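Putative O-methyltransferase (Klebsiella pneumoniae subsp. pneumoniae, PDB 3TFW) probably transfers methyl groups from S-adenosylmethionine to oxygen atoms of acceptor molecules. Local coordinates at residues Q10-V15 with Q209-K214; H45-N50 with G74-I79; D138-D143 with P162-I167; N170-G175 with G215-T220. All coordinates share one frame; numbering follows the deposited sequence.

In the fold
All four contacts sit on or beside one mixed beta-sheet with the strand order of class I methyltransferases. Interactions 1 and 4 share the hairpin of strands 203-211 and 217-224: their centres are about 13 Å apart, they touch, and both reach the second subunit. Interaction 3 pairs strands 139-142 and 165-169 deeper in the sheet, its centre about 18 Å from that of interaction 4, which takes up the chain just beyond strand 165-169. Interaction 2, at the N-terminal ends of helices 49-62 and 76-82, touches interaction 1 through Thr-213 and Lys-214. Along the chain, interactions 2 and 3 follow one another inside the loop closed by interaction 1, while the segments of interactions 1 and 4 alternate, so the N-terminal helix ends up beside the C-terminal hairpin.

Interaction 1 of 4, residues Q10-V15 with Q209-K214; sequences QQWSAV and QTVGTK
Trp-12, on the N-terminal helix 8-23, lays its indole over Val-211, near the turn of the hairpin formed by strands 203-211 and 217-224. This antiparallel hairpin forms one side of the Rossmann-like methyltransferase sheet within the chain, and the sheet continues into the second subunit through 209-211. Starting from the helix, Trp-12 CB sits 3.8 Å from Gly-212 N. CG is turned beside the backbone N (chi1 -60°), and from there the ring reaches across Val-211. On the five-membered side CD1 meets Val-211 CG2 at 3.7 Å, and NE1 also has that methyl as its nearest neighbour across the contact. At the ring fusion CD2 comes within 3.5 Å of Val-211 CB, so the valine is placed over the middle of the indole. Beyond it the six-membered ring, out to CZ2 and CH2, belongs to CG1: this methyl stands 3.5 Å from the ring centroid and 7° off the ring normal, a CH-pi contact almost straight over the face. The two valine methyls thus share the bicyclic system, one to each ring. The contact also lies at the dimer interface, where Trp-216 of the second subunit meets Trp-12 edge-to-face, and Gln-209 NE2 of that subunit bonds to Trp-12 O. Within the chain, Gln-9 NE2 reaches both Ser-13 OG and Gly-212 O, and Asp-16 OD2 accepts from Thr-213 N, so the helix also holds the turn by polar means. One step along the helix, Ser-13 OG rests 3.9 Å from Thr-213 CA.

Interaction 2 of 4, residues H45-N50 with G74-I79; sequences HDVAAN and GGYSTI
Tyr-76 and Ser-77, in the first turn of helix 76-82, pack against Asp-46 and Val-47, in the chain leading into helix 49-62. The 74-79 segment follows strand 66-70, the first strand of the Rossmann-like fold; in class I methyltransferases the glycine-rich loop at this place generally helps to hold S-adenosylmethionine. Gly-74 comes first, its N giving a hydrogen bond to a water that in turn donates to Asp-46 OD1 at 2.8 Å. Gly-75 is the N-cap of the helix, and its O accepts from Ile-79 N. Tyr-76 N bonds to the same water at 3.2 Å, so one solvent molecule ties the helix start to the aspartate. Asp-46 OD1 has a second partner in Asn-37 ND2, which helps to fix the carboxylate; OD1 also lies 3.5 Å from Tyr-76 CB, with the carboxylate plane 82° from that of the ring. A chi1 of -178° swings the tyrosine ring away from its own N and out along the other segment: CE2 is 3.1 Å from Val-47 O and also meets the CG2 methyl of that valine, while OH ends beside CA and CB of Ala-49. The 45-50 segment is therefore met at three residues, from Asp-46 at CB to Ala-49 at the hydroxyl. Ser-77 finishes the walk. Its OG lies 3.4 Å from Val-47 CG2 and shares a second water with Val-47 N; that water lies at the Tyr-76 ring edge, in plane, 2.7 Å from Val-47 N.

Interaction 3 of 4, residues D138-D143 with P162-I167; sequences DLIFID and PGTLII
Ile-140 is gripped through both its N-H and its C=O by the neighbouring strand: its N donates to Leu-165 O at 2.8 Å, and its O accepts from Ile-167 N at 2.7 Å. Ile-142 N repeats the pattern with Ile-167 O. In these three bonds the donor lies close to the carbonyl axis, whereas at the start of the pair Leu-165 N reaches Asp-138 O from above the carbonyl plane, 35° out of it, and over a longer 3.1 Å. Longer CA-H...O contacts, such as Leu-139 CA to Leu-165 O, fill in between. The side chains then pack on both faces of the sheet. On one, Ile-167 is wedged between two neighbours, its CD1 pressed to 3.4 Å against Leu-139 CD1, a tight fit, and its CB 3.7 Å from Phe-141 CD1. Having CG anti to the backbone N (chi1 -174°), Phe-141 brings the CD1 and CE1 side of its ring against Ile-167. On the other face, Ile-142 and Ile-166 lie side by side and point the same way, with Ile-142 CD1 3.9 Å from Ile-166 CG2. Farther out, helix 49-62 covers the Leu-139, Phe-141 and Ile-167 face, and helix 149-158 covers the isoleucines opposite. Also at the start of the pair, Asp-138 makes a salt bridge to Arg-161, and Thr-164 OG1 is bonded to Phe-137 O. Nearly parallel at 11° and linked by helix 149-158, the two strands form a beta-alpha-beta crossover, the repeating element of the Rossmann-like methyltransferase core.

Interaction 4 of 4, residues N170-G175 with G215-T220; sequences NVVRDG and GWDGFT
Val-171 N donates to Gly-218 O at 3.1 Å, a direct bond from the 170-175 loop to strand 217-224. The donor sits well above the carbonyl plane, 42° out of it. Asp-217 OD1 gathers several polar contacts: a weak bond from Val-172 N at 3.4 Å, another weak one from Gly-218 N of its own strand, and a water that donates to it while accepting from Arg-173 N. A second water donates both to Asp-174 OD1 and to Trp-216 O, bridging the far end of the loop. Within the loop itself, Arg-173 NH1 bonds to Asn-170 O in the guanidinium plane, which braces the curled backbone. Apolar contacts gather around Val-172 and Trp-216. Val-172 CG1, pointing opposite its own N (chi1 166°), stands over one indole face, 4.0 Å from the centroid of the six-membered ring and displaced toward the rim; CG2 drops onto the backbone, 3.5 Å from Gly-218 N. Gly-175 CA approaches Trp-216 CH2, also at 3.5 Å. Farther along the strand, Val-171 CG2 touches Thr-220 CG2. Trp-216 NE1 also bonds to Gln-209 OE1, and Val-15 of the second subunit packs on both Trp-216 and Val-172. The contact thus joins the loop after strand 165-169, which in metal-dependent relatives such as catechol O-methyltransferase helps to build the metal site, to the antiparallel strand beside it, the hallmark reversal of the class I methyltransferase sheet.

Interaction 1 of 4, residues Q10-V15 with Q209-K214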
loop_
_atom_site.group_PDB
_atom_site.type_symbol
_atom_site.label_atom_id
_atom_site.label_comp_id
_atom_site.label_asym_id
_atom_site.label_seq_id
_atom_site.Cartn_x
_atom_site.Cartn_y
_atom_site.Cartn_z
ATOM N N GLN A 10 -8.472 20.209 -6.401
ATOM C CA GLN A 10 -9.918 20.025 -6.233
ATOM C C GLN A 10 -10.368 18.645 -6.688
ATOM O O GLN A 10 -11.209 18.017 -6.052
ATOM C CB GLN A 10 -10.722 21.089 -6.993
ATOM C CG GLN A 10 -10.972 22.383 -6.227
ATOM C CD GLN A 10 -11.997 23.280 -6.918
ATOM O OE1 GLN A 10 -12.024 23.385 -8.146
ATOM N NE2 GLN A 10 -12.847 23.931 -6.127
ATOM N N GLN A 11 -9.802 18.182 -7.801
ATOM C CA GLN A 11 -10.078 16.843 -8.307
ATOM C C GLN A 11 -9.589 15.772 -7.326
ATOM O O GLN A 11 -10.340 14.861 -6.978
ATOM C CB GLN A 11 -9.434 16.637 -9.684
ATOM C CG GLN A 11 -10.022 17.501 -10.798
ATOM C CD GLN A 11 -9.879 16.843 -12.153
ATOM O OE1 GLN A 11 -8.892 17.057 -12.855
ATOM N NE2 GLN A 11 -10.852 16.012 -12.517
ATOM N N TRP A 12 -8.343 15.889 -6.877
ATOM C CA TRP A 12 -7.805 14.934 -5.900
ATOM C C TRP A 12 -8.668 14.885 -4.641
ATOM O O TRP A 12 -8.944 13.809 -4.122
ATOM C CB TRP A 12 -6.365 15.260 -5.527
ATOM C CG TRP A 12 -5.394 15.247 -6.663
ATOM C CD1 TRP A 12 -5.530 14.598 -7.865
ATOM C CD2 TRP A 12 -4.110 15.884 -6.697
ATOM N NE1 TRP A 12 -4.425 14.816 -8.642
ATOM C CE2 TRP A 12 -3.535 15.597 -7.952
ATOM C CE3 TRP A 12 -3.394 16.676 -5.789
ATOM C CZ2 TRP A 12 -2.276 16.070 -8.324
ATOM C CZ3 TRP A 12 -2.145 17.146 -6.156
ATOM C CH2 TRP A 12 -1.599 16.843 -7.419
ATOM N N SER A 13 -9.102 16.058 -4.170
ATOM C CA SER A 13 -9.949 16.150 -2.977
ATOM C C SER A 13 -11.317 15.525 -3.223
ATOM O O SER A 13 -11.789 14.727 -2.416
ATOM C CB SER A 13 -10.086 17.604 -2.504
ATOM O OG SER A 13 -8.830 18.128 -2.102
ATOM N N ALA A 14 -11.945 15.868 -4.350
ATOM C CA ALA A 14 -13.236 15.282 -4.728
ATOM C C ALA A 14 -13.201 13.754 -4.728
ATOM O O ALA A 14 -14.083 13.107 -4.158
ATOM C CB ALA A 14 -13.692 15.804 -6.100
ATOM N N VAL A 15 -12.176 13.192 -5.369
ATOM C CA VAL A 15 -12.017 11.738 -5.448
ATOM C C VAL A 15 -11.830 11.137 -4.054
ATOM O O VAL A 15 -12.493 10.154 -3.712
ATOM C CB VAL A 15 -10.868 11.329 -6.407
ATOM C CG1 VAL A 15 -10.647 9.823 -6.370
ATOM C CG2 VAL A 15 -11.192 11.767 -7.830
ATOM N N GLN A 209 4.043 7.097 -4.884
ATOM C CA GLN A 209 3.588 8.492 -4.814
ATOM C C GLN A 209 2.076 8.509 -4.700
ATOM O O GLN A 209 1.381 7.728 -5.368
ATOM C CB GLN A 209 3.985 9.247 -6.077
ATOM C CG GLN A 209 5.455 9.317 -6.344
ATOM C CD GLN A 209 5.755 10.165 -7.555
ATOM O OE1 GLN A 209 5.453 11.355 -7.569
ATOM N NE2 GLN A 209 6.358 9.557 -8.583
ATOM N N THR A 210 1.556 9.404 -3.861
ATOM C CA THR A 210 0.130 9.482 -3.616
ATOM C C THR A 210 -0.377 10.905 -3.853
ATOM O O THR A 210 0.396 11.861 -3.791
ATOM C CB THR A 210 -0.228 9.060 -2.177
ATOM O OG1 THR A 210 0.443 9.918 -1.244
ATOM C CG2 THR A 210 0.154 7.589 -1.914
ATOM N N VAL A 211 -1.665 11.019 -4.151
ATOM C CA VAL A 211 -2.365 12.310 -4.099
ATOM C C VAL A 211 -3.664 12.151 -3.332
ATOM O O VAL A 211 -4.063 11.034 -2.998
ATOM C CB VAL A 211 -2.603 12.928 -5.512
ATOM C CG1 VAL A 211 -1.286 13.358 -6.135
ATOM C CG2 VAL A 211 -3.379 11.976 -6.404
ATOM N N GLY A 212 -4.335 13.264 -3.049
ATOM C CA GLY A 212 -5.554 13.230 -2.252
ATOM C C GLY A 212 -5.686 14.552 -1.512
ATOM O O GLY A 212 -5.012 15.515 -1.862
ATOM N N THR A 213 -6.514 14.586 -0.470
ATOM C CA THR A 213 -6.749 15.844 0.288
ATOM C C THR A 213 -5.488 16.457 0.898
ATOM O O THR A 213 -5.447 17.660 1.179
ATOM C CB THR A 213 -7.818 15.688 1.394
ATOM O OG1 THR A 213 -7.419 14.660 2.314
ATOM C CG2 THR A 213 -9.168 15.344 0.796
ATOM N N LYS A 214 -4.454 15.637 1.089
ATOM C CA LYS A 214 -3.206 16.103 1.681
ATOM C C LYS A 214 -2.177 16.493 0.634
ATOM O O LYS A 214 -1.025 16.762 0.961
ATOM C CB LYS A 214 -2.631 15.054 2.644
ATOM C CG LYS A 214 -3.584 14.654 3.775
ATOM C CD LYS A 214 -3.903 15.835 4.707
ATOM C CE LYS A 214 -2.656 16.315 5.475
ATOM N NZ LYS A 214 -2.816 17.665 6.125
#

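Interaction 2 of 4, residues H45-N50 with G74-I79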
loop_
_atom_site.group_PDB
_atom_site.type_symbol
_atom_site.label_atom_id
_atom_site.label_comp_id
_atom_site.label_asym_id
_atom_site.label_seq_id
_atom_site.Cartn_x
_atom_site.Cartn_y
_atom_site.Cartn_z
ATOM N N HIS A 45 -0.248 17.828 10.265
ATOM C CA HIS A 45 0.529 16.799 9.581
ATOM C C HIS A 45 -0.136 15.432 9.734
ATOM O O HIS A 45 0.483 14.400 9.462
ATOM C CB HIS A 45 1.962 16.734 10.129
ATOM C CG HIS A 45 2.814 17.910 9.768
ATOM N ND1 HIS A 45 2.840 18.456 8.501
ATOM C CD2 HIS A 45 3.711 18.615 10.500
ATOM C CE1 HIS A 45 3.697 19.462 8.477
ATOM N NE2 HIS A 45 4.240 19.578 9.675
ATOM N N ASP A 46 -1.391 15.427 10.177
ATOM C CA ASP A 46 -2.140 14.184 10.334
ATOM C C ASP A 46 -2.339 13.513 8.973
ATOM O O ASP A 46 -2.517 14.197 7.967
ATOM C CB ASP A 46 -3.504 14.456 10.969
ATOM C CG ASP A 46 -3.405 15.291 12.230
ATOM O OD1 ASP A 46 -3.425 14.703 13.324
ATOM O OD2 ASP A 46 -3.274 16.530 12.123
ATOM N N VAL A 47 -2.310 12.184 8.944
ATOM C CA VAL A 47 -2.659 11.453 7.715
ATOM C C VAL A 47 -4.152 11.584 7.401
ATOM O O VAL A 47 -4.966 11.819 8.303
ATOM C CB VAL A 47 -2.239 9.959 7.761
ATOM C CG1 VAL A 47 -0.718 9.836 7.895
ATOM C CG2 VAL A 47 -2.967 9.200 8.870
ATOM N N ALA A 48 -4.505 11.446 6.122
ATOM C CA ALA A 48 -5.905 11.387 5.707
ATOM C C ALA A 48 -6.513 10.062 6.172
ATOM O O ALA A 48 -5.780 9.102 6.414
ATOM C CB ALA A 48 -6.006 11.533 4.188
ATOM N N ALA A 49 -7.841 9.995 6.293
ATOM C CA ALA A 49 -8.501 8.798 6.828
ATOM C C ALA A 49 -8.187 7.526 6.040
ATOM O O ALA A 49 -8.089 6.453 6.618
ATOM C CB ALA A 49 -10.017 9.001 6.924
ATOM N N ASN A 50 -8.042 7.649 4.722
ATOM C CA ASN A 50 -7.738 6.471 3.899
ATOM C C ASN A 50 -6.318 5.965 4.138
ATOM O O ASN A 50 -6.059 4.761 4.045
ATOM C CB ASN A 50 -8.011 6.721 2.404
ATOM C CG ASN A 50 -7.181 7.861 1.829
ATOM O OD1 ASN A 50 -6.847 8.815 2.524
ATOM N ND2 ASN A 50 -6.861 7.772 0.542
ATOM N N GLY A 74 -0.049 14.239 17.356
ATOM C CA GLY A 74 -1.209 14.219 18.255
ATOM C C GLY A 74 -1.755 12.819 18.486
ATOM O O GLY A 74 -2.782 12.637 19.159
ATOM N N GLY A 75 -1.079 11.830 17.908
ATOM C CA GLY A 75 -1.467 10.440 18.086
ATOM C C GLY A 75 -2.558 9.958 17.140
ATOM O O GLY A 75 -3.142 8.921 17.379
ATOM N N TYR A 76 -2.815 10.679 16.050
ATOM C CA TYR A 76 -3.866 10.241 15.114
ATOM C C TYR A 76 -3.485 8.915 14.431
ATOM O O TYR A 76 -4.255 7.944 14.453
ATOM C CB TYR A 76 -4.154 11.331 14.089
ATOM C CG TYR A 76 -5.266 11.007 13.106
ATOM C CD1 TYR A 76 -6.610 11.032 13.494
ATOM C CD2 TYR A 76 -4.967 10.676 11.781
ATOM C CE1 TYR A 76 -7.632 10.740 12.569
ATOM C CE2 TYR A 76 -5.970 10.387 10.866
ATOM C CZ TYR A 76 -7.295 10.429 11.259
ATOM O OH TYR A 76 -8.272 10.133 10.334
ATOM N N SER A 77 -2.289 8.863 13.858
ATOM C CA SER A 77 -1.815 7.618 13.231
ATOM C C SER A 77 -1.649 6.515 14.263
ATOM O O SER A 77 -1.897 5.333 13.980
ATOM C CB SER A 77 -0.502 7.850 12.496
ATOM O OG SER A 77 -0.742 8.613 11.326
ATOM N N THR A 78 -1.214 6.918 15.457
ATOM C CA THR A 78 -1.012 6.004 16.574
ATOM C C THR A 78 -2.307 5.249 16.849
ATOM O O THR A 78 -2.300 4.046 17.010
ATOM C CB THR A 78 -0.593 6.733 17.868
ATOM O OG1 THR A 78 0.306 7.804 17.556
ATOM C CG2 THR A 78 0.070 5.746 18.837
ATOM N N ILE A 79 -3.415 5.974 16.890
ATOM C CA ILE A 79 -4.701 5.363 17.204
ATOM C C ILE A 79 -5.175 4.400 16.129
ATOM O O ILE A 79 -5.661 3.321 16.457
ATOM C CB ILE A 79 -5.773 6.414 17.516
ATOM C CG1 ILE A 79 -5.439 7.088 18.854
ATOM C CG2 ILE A 79 -7.147 5.754 17.626
ATOM C CD1 ILE A 79 -6.051 8.493 18.989
HETATM O O HOH W 1 -1.545 13.367 14.956
HETATM O O HOH W 2 -1.640 11.145 11.309
#

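Interaction 3 of 4, residues D138-D143 with P162-I167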
loop_
_atom_site.group_PDB
_atom_site.type_symbol
_atom_site.label_atom_id
_atom_site.label_comp_id
_atom_site.label_asym_id
_atom_site.label_seq_id
_atom_site.Cartn_x
_atom_site.Cartn_y
_atom_site.Cartn_z
ATOM N N ASP A 138 7.303 -5.665 14.852
ATOM C CA ASP A 138 6.706 -6.295 13.666
ATOM C C ASP A 138 6.407 -5.286 12.571
ATOM O O ASP A 138 6.368 -5.617 11.367
ATOM C CB ASP A 138 5.416 -7.003 14.062
ATOM C CG ASP A 138 5.638 -8.047 15.124
ATOM O OD1 ASP A 138 6.553 -8.870 14.943
ATOM O OD2 ASP A 138 4.923 -8.024 16.155
ATOM N N LEU A 139 6.156 -4.060 13.005
ATOM C CA LEU A 139 5.845 -2.969 12.106
ATOM C C LEU A 139 6.476 -1.697 12.656
ATOM O O LEU A 139 6.383 -1.402 13.864
ATOM C CB LEU A 139 4.320 -2.813 11.974
ATOM C CG LEU A 139 3.875 -1.555 11.215
ATOM C CD1 LEU A 139 4.188 -1.768 9.763
ATOM C CD2 LEU A 139 2.403 -1.271 11.401
ATOM N N ILE A 140 7.145 -0.955 11.776
ATOM C CA ILE A 140 7.860 0.246 12.183
ATOM C C ILE A 140 7.451 1.382 11.251
ATOM O O ILE A 140 7.569 1.265 10.024
ATOM C CB ILE A 140 9.392 0.060 12.171
ATOM C CG1 ILE A 140 9.810 -1.090 13.111
ATOM C CG2 ILE A 140 10.095 1.372 12.570
ATOM C CD1 ILE A 140 11.289 -1.500 13.003
ATOM N N PHE A 141 6.951 2.463 11.841
ATOM C CA PHE A 141 6.477 3.613 11.077
ATOM C C PHE A 141 7.364 4.815 11.343
ATOM O O PHE A 141 7.504 5.258 12.485
ATOM C CB PHE A 141 5.015 3.905 11.441
ATOM C CG PHE A 141 4.388 4.981 10.619
ATOM C CD1 PHE A 141 3.955 4.717 9.324
ATOM C CD2 PHE A 141 4.241 6.268 11.127
ATOM C CE1 PHE A 141 3.369 5.722 8.555
ATOM C CE2 PHE A 141 3.656 7.277 10.352
ATOM C CZ PHE A 141 3.224 6.997 9.075
ATOM N N ILE A 142 7.973 5.345 10.285
ATOM C CA ILE A 142 8.900 6.457 10.424
ATOM C C ILE A 142 8.338 7.732 9.799
ATOM O O ILE A 142 8.131 7.793 8.585
ATOM C CB ILE A 142 10.287 6.126 9.821
ATOM C CG1 ILE A 142 10.831 4.816 10.421
ATOM C CG2 ILE A 142 11.272 7.283 10.048
ATOM C CD1 ILE A 142 12.108 4.321 9.765
ATOM N N ASP A 143 8.082 8.728 10.646
ATOM C CA ASP A 143 7.628 10.046 10.185
ATOM C C ASP A 143 7.888 11.148 11.216
ATOM O O ASP A 143 6.941 11.712 11.786
ATOM C CB ASP A 143 6.144 10.023 9.834
ATOM C CG ASP A 143 5.662 11.341 9.234
ATOM O OD1 ASP A 143 6.503 12.139 8.734
ATOM O OD2 ASP A 143 4.435 11.577 9.264
ATOM N N PRO A 162 12.953 -11.018 10.465
ATOM C CA PRO A 162 12.488 -11.281 9.101
ATOM C C PRO A 162 10.974 -11.160 9.001
ATOM O O PRO A 162 10.245 -11.753 9.798
ATOM C CB PRO A 162 12.953 -12.721 8.832
ATOM C CG PRO A 162 14.156 -12.896 9.730
ATOM C CD PRO A 162 13.893 -12.049 10.954
ATOM N N GLY A 163 10.515 -10.360 8.043
ATOM C CA GLY A 163 9.090 -10.115 7.835
ATOM C C GLY A 163 8.561 -8.824 8.443
ATOM O O GLY A 163 7.407 -8.459 8.223
ATOM N N THR A 164 9.395 -8.146 9.226
ATOM C CA THR A 164 9.080 -6.818 9.743
ATOM C C THR A 164 8.838 -5.896 8.558
ATOM O O THR A 164 9.526 -5.980 7.546
ATOM C CB THR A 164 10.246 -6.224 10.581
ATOM O OG1 THR A 164 10.355 -6.912 11.841
ATOM C CG2 THR A 164 10.038 -4.715 10.843
ATOM N N LEU A 165 7.844 -5.037 8.698
ATOM C CA LEU A 165 7.554 -4.041 7.688
ATOM C C LEU A 165 7.953 -2.669 8.206
ATOM O O LEU A 165 7.543 -2.265 9.300
ATOM C CB LEU A 165 6.064 -4.082 7.341
ATOM C CG LEU A 165 5.618 -3.345 6.080
ATOM C CD1 LEU A 165 6.201 -4.001 4.823
ATOM C CD2 LEU A 165 4.102 -3.374 6.032
ATOM N N ILE A 166 8.753 -1.957 7.415
ATOM C CA ILE A 166 9.171 -0.609 7.741
ATOM C C ILE A 166 8.499 0.373 6.772
ATOM O O ILE A 166 8.616 0.230 5.552
ATOM C CB ILE A 166 10.712 -0.474 7.653
ATOM C CG1 ILE A 166 11.394 -1.509 8.571
ATOM C CG2 ILE A 166 11.159 0.961 7.997
ATOM C CD1 ILE A 166 12.923 -1.580 8.444
ATOM N N ILE A 167 7.790 1.359 7.314
ATOM C CA ILE A 167 7.126 2.373 6.480
ATOM C C ILE A 167 7.775 3.726 6.715
ATOM O O ILE A 167 7.938 4.143 7.875
ATOM C CB ILE A 167 5.614 2.486 6.813
ATOM C CG1 ILE A 167 4.947 1.115 6.770
ATOM C CG2 ILE A 167 4.917 3.486 5.877
ATOM C CD1 ILE A 167 3.793 0.983 7.751
#

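Interaction 4 of 4, residues N170-G175 with G215-T220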
loop_
_atom_site.group_PDB
_atom_site.type_symbol
_atom_site.label_atom_id
_atom_site.label_comp_id
_atom_site.label_asym_id
_atom_site.label_seq_id
_atom_site.Cartn_x
_atom_site.Cartn_y
_atom_site.Cartn_z
ATOM N N ASN A 170 6.092 10.575 3.877
ATOM C CA ASN A 170 6.454 11.941 3.496
ATOM C C ASN A 170 7.842 12.071 2.874
ATOM O O ASN A 170 8.653 12.904 3.298
ATOM C CB ASN A 170 6.277 12.883 4.702
ATOM C CG ASN A 170 4.896 12.773 5.321
ATOM O OD1 ASN A 170 4.749 12.357 6.469
ATOM N ND2 ASN A 170 3.868 13.115 4.546
ATOM N N VAL A 171 8.104 11.258 1.855
ATOM C CA VAL A 171 9.425 11.198 1.237
ATOM C C VAL A 171 9.587 12.015 -0.053
ATOM O O VAL A 171 10.701 12.169 -0.539
ATOM C CB VAL A 171 9.885 9.725 0.984
ATOM C CG1 VAL A 171 10.132 9.015 2.309
ATOM C CG2 VAL A 171 8.868 8.955 0.124
ATOM N N VAL A 172 8.491 12.534 -0.593
ATOM C CA VAL A 172 8.520 13.195 -1.905
ATOM C C VAL A 172 8.994 14.658 -1.838
ATOM O O VAL A 172 9.659 15.141 -2.757
ATOM C CB VAL A 172 7.160 13.031 -2.614
ATOM C CG1 VAL A 172 7.007 13.979 -3.814
ATOM C CG2 VAL A 172 6.987 11.576 -3.041
ATOM N N ARG A 173 8.662 15.346 -0.743
ATOM C CA ARG A 173 9.120 16.732 -0.487
ATOM C C ARG A 173 8.748 17.690 -1.625
ATOM O O ARG A 173 9.577 18.500 -2.053
ATOM C CB ARG A 173 10.641 16.790 -0.238
ATOM C CG ARG A 173 11.237 15.645 0.612
ATOM C CD ARG A 173 10.510 15.456 1.935
ATOM N NE ARG A 173 10.441 16.690 2.720
ATOM C CZ ARG A 173 9.769 16.824 3.864
ATOM N NH1 ARG A 173 9.098 15.801 4.385
ATOM N NH2 ARG A 173 9.771 17.990 4.494
ATOM N N ASP A 174 7.513 17.578 -2.106
ATOM C CA ASP A 174 7.007 18.381 -3.236
ATOM C C ASP A 174 7.896 18.294 -4.496
ATOM O O ASP A 174 8.041 19.262 -5.262
ATOM C CB ASP A 174 6.770 19.839 -2.795
ATOM C CG ASP A 174 5.868 20.598 -3.751
ATOM O OD1 ASP A 174 4.759 20.103 -4.048
ATOM O OD2 ASP A 174 6.276 21.692 -4.202
ATOM N N GLY A 175 8.494 17.124 -4.708
ATOM C CA GLY A 175 9.350 16.903 -5.864
ATOM C C GLY A 175 10.830 17.103 -5.623
ATOM O O GLY A 175 11.642 16.646 -6.418
ATOM N N GLY A 215 -2.604 16.543 -0.625
ATOM C CA GLY A 215 -1.743 16.990 -1.700
ATOM C C GLY A 215 -0.852 15.885 -2.233
ATOM O O GLY A 215 -1.109 14.712 -1.995
ATOM N N TRP A 216 0.197 16.273 -2.947
ATOM C CA TRP A 216 1.126 15.327 -3.560
ATOM C C TRP A 216 2.246 14.920 -2.602
ATOM O O TRP A 216 3.013 15.761 -2.131
ATOM C CB TRP A 216 1.697 15.927 -4.831
ATOM C CG TRP A 216 2.773 15.129 -5.506
ATOM C CD1 TRP A 216 2.810 13.767 -5.698
ATOM C CD2 TRP A 216 3.949 15.654 -6.121
ATOM N NE1 TRP A 216 3.957 13.424 -6.376
ATOM C CE2 TRP A 216 4.667 14.562 -6.653
ATOM C CE3 TRP A 216 4.469 16.949 -6.276
ATOM C CZ2 TRP A 216 5.884 14.723 -7.326
ATOM C CZ3 TRP A 216 5.680 17.108 -6.931
ATOM C CH2 TRP A 216 6.370 15.996 -7.460
ATOM N N ASP A 217 2.336 13.621 -2.324
ATOM C CA ASP A 217 3.400 13.115 -1.465
ATOM C C ASP A 217 3.673 11.651 -1.786
ATOM O O ASP A 217 3.373 11.163 -2.893
ATOM C CB ASP A 217 3.039 13.308 0.022
ATOM C CG ASP A 217 4.270 13.546 0.917
ATOM O OD1 ASP A 217 5.396 13.146 0.557
ATOM O OD2 ASP A 217 4.105 14.131 2.013
ATOM N N GLY A 218 4.285 10.945 -0.844
ATOM C CA GLY A 218 4.597 9.545 -1.087
ATOM C C GLY A 218 5.222 8.882 0.118
ATOM O O GLY A 218 5.604 9.557 1.081
ATOM N N PHE A 219 5.340 7.558 0.042
ATOM C CA PHE A 219 5.858 6.772 1.151
ATOM C C PHE A 219 6.683 5.577 0.661
ATOM O O PHE A 219 6.494 5.097 -0.455
ATOM C CB PHE A 219 4.715 6.316 2.070
ATOM C CG PHE A 219 3.790 5.283 1.456
ATOM C CD1 PHE A 219 4.003 3.919 1.668
ATOM C CD2 PHE A 219 2.687 5.671 0.697
ATOM C CE1 PHE A 219 3.147 2.960 1.106
ATOM C CE2 PHE A 219 1.824 4.717 0.133
ATOM C CZ PHE A 219 2.048 3.372 0.334
ATOM N N THR A 220 7.598 5.114 1.501
ATOM C CA THR A 220 8.323 3.877 1.226
ATOM C C THR A 220 7.754 2.734 2.048
ATOM O O THR A 220 7.180 2.942 3.123
ATOM C CB THR A 220 9.825 4.025 1.513
ATOM O OG1 THR A 220 10.029 4.338 2.899
ATOM C CG2 THR A 220 10.412 5.129 0.664
HETATM O O HOH W 3 7.155 15.224 1.565
HETATM O O HOH W 4 3.496 18.508 -2.244
#